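Local coordinates for iron-regulated outer membrane protein (Neisseria meningitidis, PDB 4B7O) that is an outer-membrane TonB-dependent transporter of iron, probably taking up iron carried by siderophores, at residues L326-A340 with P354-F368. Residues are numbered along the deposited sequence; the frame is centred on the assembly and turned at random.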
# COMPACT_ATOMS: atom_id res chain seq x y z
N LEU A 326 13.14 -7.01 22.22
CA LEU A 326 12.93 -5.62 21.85
C LEU A 326 13.21 -5.56 20.37
O LEU A 326 14.22 -6.10 19.88
CB LEU A 326 13.88 -4.67 22.65
CG LEU A 326 13.96 -3.15 22.30
CD1 LEU A 326 12.62 -2.41 22.23
CD2 LEU A 326 14.92 -2.39 23.22
N ASP A 327 12.30 -4.97 19.63
CA ASP A 327 12.66 -4.55 18.30
C ASP A 327 12.39 -3.02 18.16
O ASP A 327 11.32 -2.53 18.53
CB ASP A 327 12.00 -5.44 17.24
CG ASP A 327 10.75 -4.79 16.59
OD1 ASP A 327 10.01 -4.05 17.28
OD2 ASP A 327 10.49 -5.05 15.39
N ALA A 328 13.39 -2.28 17.67
CA ALA A 328 13.20 -0.85 17.43
C ALA A 328 13.61 -0.50 16.04
O ALA A 328 14.52 -1.08 15.49
CB ALA A 328 14.06 -0.06 18.36
N ASN A 329 12.97 0.48 15.47
CA ASN A 329 13.56 1.05 14.30
C ASN A 329 13.56 2.58 14.29
O ASN A 329 12.79 3.24 15.05
CB ASN A 329 12.96 0.44 13.05
CG ASN A 329 11.58 0.95 12.74
OD1 ASN A 329 10.73 1.11 13.65
ND2 ASN A 329 11.34 1.24 11.44
N ALA A 330 14.43 3.15 13.45
CA ALA A 330 14.36 4.58 13.24
C ALA A 330 14.58 4.87 11.78
O ALA A 330 15.49 4.32 11.15
CB ALA A 330 15.45 5.26 14.05
N TYR A 331 13.78 5.77 11.23
CA TYR A 331 13.91 5.98 9.87
C TYR A 331 13.62 7.41 9.42
O TYR A 331 13.02 8.21 10.14
CB TYR A 331 12.94 5.00 9.17
CG TYR A 331 11.52 5.32 9.44
CD1 TYR A 331 10.84 6.21 8.66
CD2 TYR A 331 10.87 4.76 10.55
CE1 TYR A 331 9.52 6.52 8.95
CE2 TYR A 331 9.56 5.05 10.84
CZ TYR A 331 8.90 5.92 10.04
OH TYR A 331 7.60 6.19 10.33
N VAL A 332 13.96 7.65 8.16
CA VAL A 332 13.66 8.92 7.44
C VAL A 332 13.16 8.56 6.08
O VAL A 332 13.81 7.90 5.30
CB VAL A 332 14.97 9.72 7.23
CG1 VAL A 332 14.67 11.06 6.62
CG2 VAL A 332 15.74 9.85 8.55
N LEU A 333 11.98 8.97 5.77
CA LEU A 333 11.38 8.55 4.56
C LEU A 333 11.15 9.82 3.75
O LEU A 333 10.53 10.77 4.22
CB LEU A 333 10.03 7.96 4.93
CG LEU A 333 9.57 6.76 4.14
CD1 LEU A 333 8.22 6.29 4.67
CD2 LEU A 333 9.46 7.06 2.65
N GLU A 334 11.67 9.84 2.53
CA GLU A 334 11.49 11.00 1.67
C GLU A 334 10.72 10.61 0.44
O GLU A 334 11.08 9.66 -0.23
CB GLU A 334 12.83 11.65 1.26
CG GLU A 334 13.76 11.98 2.42
CD GLU A 334 13.81 13.47 2.89
OE1 GLU A 334 12.88 14.27 2.57
OE2 GLU A 334 14.80 13.81 3.60
N LYS A 335 9.68 11.36 0.15
CA LYS A 335 8.89 11.26 -1.04
C LYS A 335 9.22 12.60 -1.75
O LYS A 335 9.11 13.66 -1.11
CB LYS A 335 7.39 11.16 -0.64
CG LYS A 335 6.39 10.72 -1.72
CD LYS A 335 5.97 9.21 -1.62
CE LYS A 335 4.45 8.91 -1.34
NZ LYS A 335 3.33 9.27 -2.32
N LYS A 336 9.64 12.55 -3.04
CA LYS A 336 10.00 13.73 -3.89
C LYS A 336 9.29 13.68 -5.22
O LYS A 336 9.23 12.63 -5.86
CB LYS A 336 11.49 13.80 -4.23
CG LYS A 336 12.42 13.77 -3.01
CD LYS A 336 13.90 13.79 -3.41
CE LYS A 336 14.81 13.13 -2.36
NZ LYS A 336 16.24 13.24 -2.78
N ARG A 337 8.74 14.81 -5.63
CA ARG A 337 8.22 14.95 -6.97
C ARG A 337 8.99 16.06 -7.62
O ARG A 337 9.09 17.17 -7.09
CB ARG A 337 6.74 15.34 -7.00
CG ARG A 337 6.21 15.63 -8.40
CD ARG A 337 4.81 16.14 -8.25
NE ARG A 337 4.13 16.56 -9.48
CZ ARG A 337 4.37 17.69 -10.15
NH1 ARG A 337 5.31 18.58 -9.76
NH2 ARG A 337 3.66 17.92 -11.25
N TYR A 338 9.49 15.76 -8.80
CA TYR A 338 10.22 16.75 -9.55
C TYR A 338 9.56 16.84 -10.90
O TYR A 338 9.49 15.85 -11.65
CB TYR A 338 11.69 16.32 -9.72
CG TYR A 338 12.37 17.08 -10.84
CD1 TYR A 338 12.73 18.42 -10.68
CD2 TYR A 338 12.64 16.47 -12.07
CE1 TYR A 338 13.34 19.13 -11.70
CE2 TYR A 338 13.25 17.16 -13.10
CZ TYR A 338 13.61 18.49 -12.91
OH TYR A 338 14.22 19.19 -13.92
N SER A 339 9.05 18.03 -11.20
CA SER A 339 8.65 18.33 -12.57
C SER A 339 9.71 19.17 -13.27
O SER A 339 10.31 20.07 -12.65
CB SER A 339 7.37 19.09 -12.58
OG SER A 339 6.85 19.05 -13.86
N ALA A 340 9.97 18.85 -14.54
CA ALA A 340 10.82 19.66 -15.42
C ALA A 340 10.16 21.02 -15.68
O ALA A 340 10.83 22.04 -15.63
CB ALA A 340 11.10 18.93 -16.73
N PRO A 354 11.54 23.98 -13.54
CA PRO A 354 11.60 22.95 -12.51
C PRO A 354 10.73 23.25 -11.28
O PRO A 354 10.70 24.40 -10.80
CB PRO A 354 13.10 22.88 -12.15
CG PRO A 354 13.83 23.41 -13.33
CD PRO A 354 12.89 24.39 -14.00
N ASN A 355 10.00 22.23 -10.81
CA ASN A 355 9.23 22.32 -9.56
C ASN A 355 9.54 21.12 -8.67
O ASN A 355 9.39 20.01 -9.12
CB ASN A 355 7.73 22.39 -9.85
CG ASN A 355 6.94 22.80 -8.64
OD1 ASN A 355 7.53 23.32 -7.69
ND2 ASN A 355 5.61 22.58 -8.65
N HIS A 356 9.99 21.35 -7.44
CA HIS A 356 10.40 20.31 -6.50
C HIS A 356 9.44 20.32 -5.38
O HIS A 356 9.16 21.38 -4.80
CB HIS A 356 11.78 20.56 -5.91
CG HIS A 356 12.89 20.41 -6.90
ND1 HIS A 356 13.09 21.31 -7.91
CD2 HIS A 356 13.85 19.40 -7.07
CE1 HIS A 356 14.15 20.91 -8.67
NE2 HIS A 356 14.60 19.73 -8.16
N THR A 357 8.90 19.15 -5.06
CA THR A 357 8.01 18.98 -3.92
C THR A 357 8.50 17.81 -3.08
O THR A 357 8.84 16.72 -3.63
CB THR A 357 6.55 18.79 -4.34
OG1 THR A 357 6.30 19.52 -5.56
CG2 THR A 357 5.59 19.29 -3.23
N ARG A 358 8.54 18.03 -1.77
CA ARG A 358 9.12 17.07 -0.88
C ARG A 358 8.21 16.75 0.29
O ARG A 358 7.52 17.64 0.79
CB ARG A 358 10.47 17.59 -0.36
CG ARG A 358 11.59 16.59 -0.56
CD ARG A 358 12.97 17.22 -0.61
NE ARG A 358 13.37 17.71 0.70
CZ ARG A 358 13.67 18.99 0.95
NH1 ARG A 358 13.61 19.87 -0.04
NH2 ARG A 358 14.02 19.39 2.17
N ILE A 359 8.24 15.50 0.76
CA ILE A 359 7.56 15.12 1.99
C ILE A 359 8.54 14.32 2.81
O ILE A 359 9.16 13.41 2.30
CB ILE A 359 6.36 14.23 1.75
CG1 ILE A 359 5.42 14.83 0.73
CG2 ILE A 359 5.59 14.07 3.05
CD1 ILE A 359 4.30 13.88 0.41
N THR A 360 8.69 14.64 4.06
CA THR A 360 9.78 14.08 4.82
C THR A 360 9.11 13.44 6.00
O THR A 360 8.30 14.06 6.65
CB THR A 360 10.83 15.19 5.30
OG1 THR A 360 11.57 15.73 4.21
CG2 THR A 360 11.85 14.61 6.22
N THR A 361 9.45 12.20 6.28
CA THR A 361 8.83 11.54 7.37
C THR A 361 9.90 11.02 8.22
O THR A 361 10.79 10.34 7.71
CB THR A 361 7.96 10.38 6.86
OG1 THR A 361 6.90 10.95 6.10
CG2 THR A 361 7.35 9.56 8.03
N ARG A 362 9.82 11.32 9.52
CA ARG A 362 10.75 10.62 10.46
C ARG A 362 9.97 9.89 11.52
O ARG A 362 8.91 10.35 11.97
CB ARG A 362 11.69 11.57 11.19
CG ARG A 362 12.37 12.56 10.27
CD ARG A 362 12.45 13.92 10.93
NE ARG A 362 13.73 14.49 10.60
CZ ARG A 362 14.80 14.36 11.37
NH1 ARG A 362 14.71 13.71 12.54
NH2 ARG A 362 15.96 14.91 10.99
N GLY A 363 10.49 8.75 11.91
CA GLY A 363 9.77 7.90 12.83
C GLY A 363 10.71 7.03 13.56
O GLY A 363 11.83 6.77 13.08
N MET A 364 10.28 6.63 14.73
CA MET A 364 10.95 5.59 15.50
C MET A 364 9.93 4.73 16.19
O MET A 364 8.86 5.18 16.53
CB MET A 364 11.94 6.15 16.51
CG MET A 364 11.60 7.56 16.92
SD MET A 364 12.77 8.13 18.17
CE MET A 364 11.74 9.29 19.09
N ASN A 365 10.30 3.47 16.37
CA ASN A 365 9.44 2.51 17.04
C ASN A 365 10.22 1.73 18.03
O ASN A 365 11.30 1.22 17.71
CB ASN A 365 8.86 1.54 16.04
CG ASN A 365 8.01 2.25 15.02
OD1 ASN A 365 7.07 2.93 15.39
ND2 ASN A 365 8.38 2.15 13.73
N PHE A 366 9.69 1.67 19.24
CA PHE A 366 10.29 0.74 20.21
C PHE A 366 9.22 -0.23 20.70
O PHE A 366 8.21 0.18 21.27
CB PHE A 366 10.86 1.49 21.39
CG PHE A 366 11.93 2.50 21.02
CD1 PHE A 366 11.58 3.79 20.58
CD2 PHE A 366 13.28 2.18 21.15
CE1 PHE A 366 12.55 4.73 20.24
CE2 PHE A 366 14.26 3.13 20.82
CZ PHE A 366 13.90 4.39 20.36
N ASN A 367 9.44 -1.50 20.44
CA ASN A 367 8.50 -2.53 20.86
C ASN A 367 9.18 -3.49 21.83
O ASN A 367 10.15 -4.15 21.46
CB ASN A 367 7.96 -3.25 19.61
CG ASN A 367 7.47 -2.25 18.54
OD1 ASN A 367 6.34 -1.71 18.60
ND2 ASN A 367 8.34 -1.96 17.55
N PHE A 368 8.70 -3.52 23.08
CA PHE A 368 9.17 -4.45 24.12
C PHE A 368 8.25 -5.64 24.43
O PHE A 368 7.01 -5.47 24.52
CB PHE A 368 9.31 -3.71 25.44
CG PHE A 368 10.20 -2.53 25.39
CD1 PHE A 368 11.58 -2.67 25.65
CD2 PHE A 368 9.68 -1.25 25.14
CE1 PHE A 368 12.41 -1.55 25.65
CE2 PHE A 368 10.51 -0.12 25.13
CZ PHE A 368 11.88 -0.28 25.39
O HOH W 1 7.80 10.75 3.36
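The ring of Tyr331 lies down over Gly363, filling the hollow left where that residue has no side chain. Gly363 CA sits 3.9 Å from the ring centroid, 29° off the ring normal, which makes a CH-pi contact over the face. The first torsion puts Tyr331 CG between its own backbone N and carbonyl carbon (chi1 67°), folding the ring across to the partner strand. At the ring's edge, Thr361 CG2 comes within 3.8 Å of Tyr331 CE1, so the glycine hollow has a methyl wall on that side; Asn365 ND2 also lies near the ring plane. Strands 326-339 and 355-368 run antiparallel, their axes at 177°, and belong to the transmembrane beta-barrel of a TonB-dependent receptor; seven hydrogen-bonded pairs, from Asp327-Asn367 to Ser339-Asn355, join them. The face bearing Tyr331 is the one turned to the plug: Tyr331 touches Ala124, and Asn329 ND2 bonds to Asn123 O. On that face Asn365 ND2 reaches a lone pair of Asn329 OD1 at 2.6 Å, the two amides nearly coplanar. Asn367 ND2 instead straddles two acceptors of Asp327, OD1 and the backbone O, while its OD1 bonds to Tyr448. Across the other face, Leu326 CD1 rests over the face of the Phe368 ring, 3.7 Å from its centroid; Tyr380 also meets that ring. Farther along, Glu334 bends at chi2 to bring OE1 to 2.6 Å from Thr360 OG1, which donates from above the carboxylate plane. At the end of the pair next to the connecting loop, Tyr338 CD1 settles over one face of the His356 imidazole, 3.4 Å from NE2, with Pro354 CB against Tyr338 CE1; Gln392 takes the bond from His356 ND1.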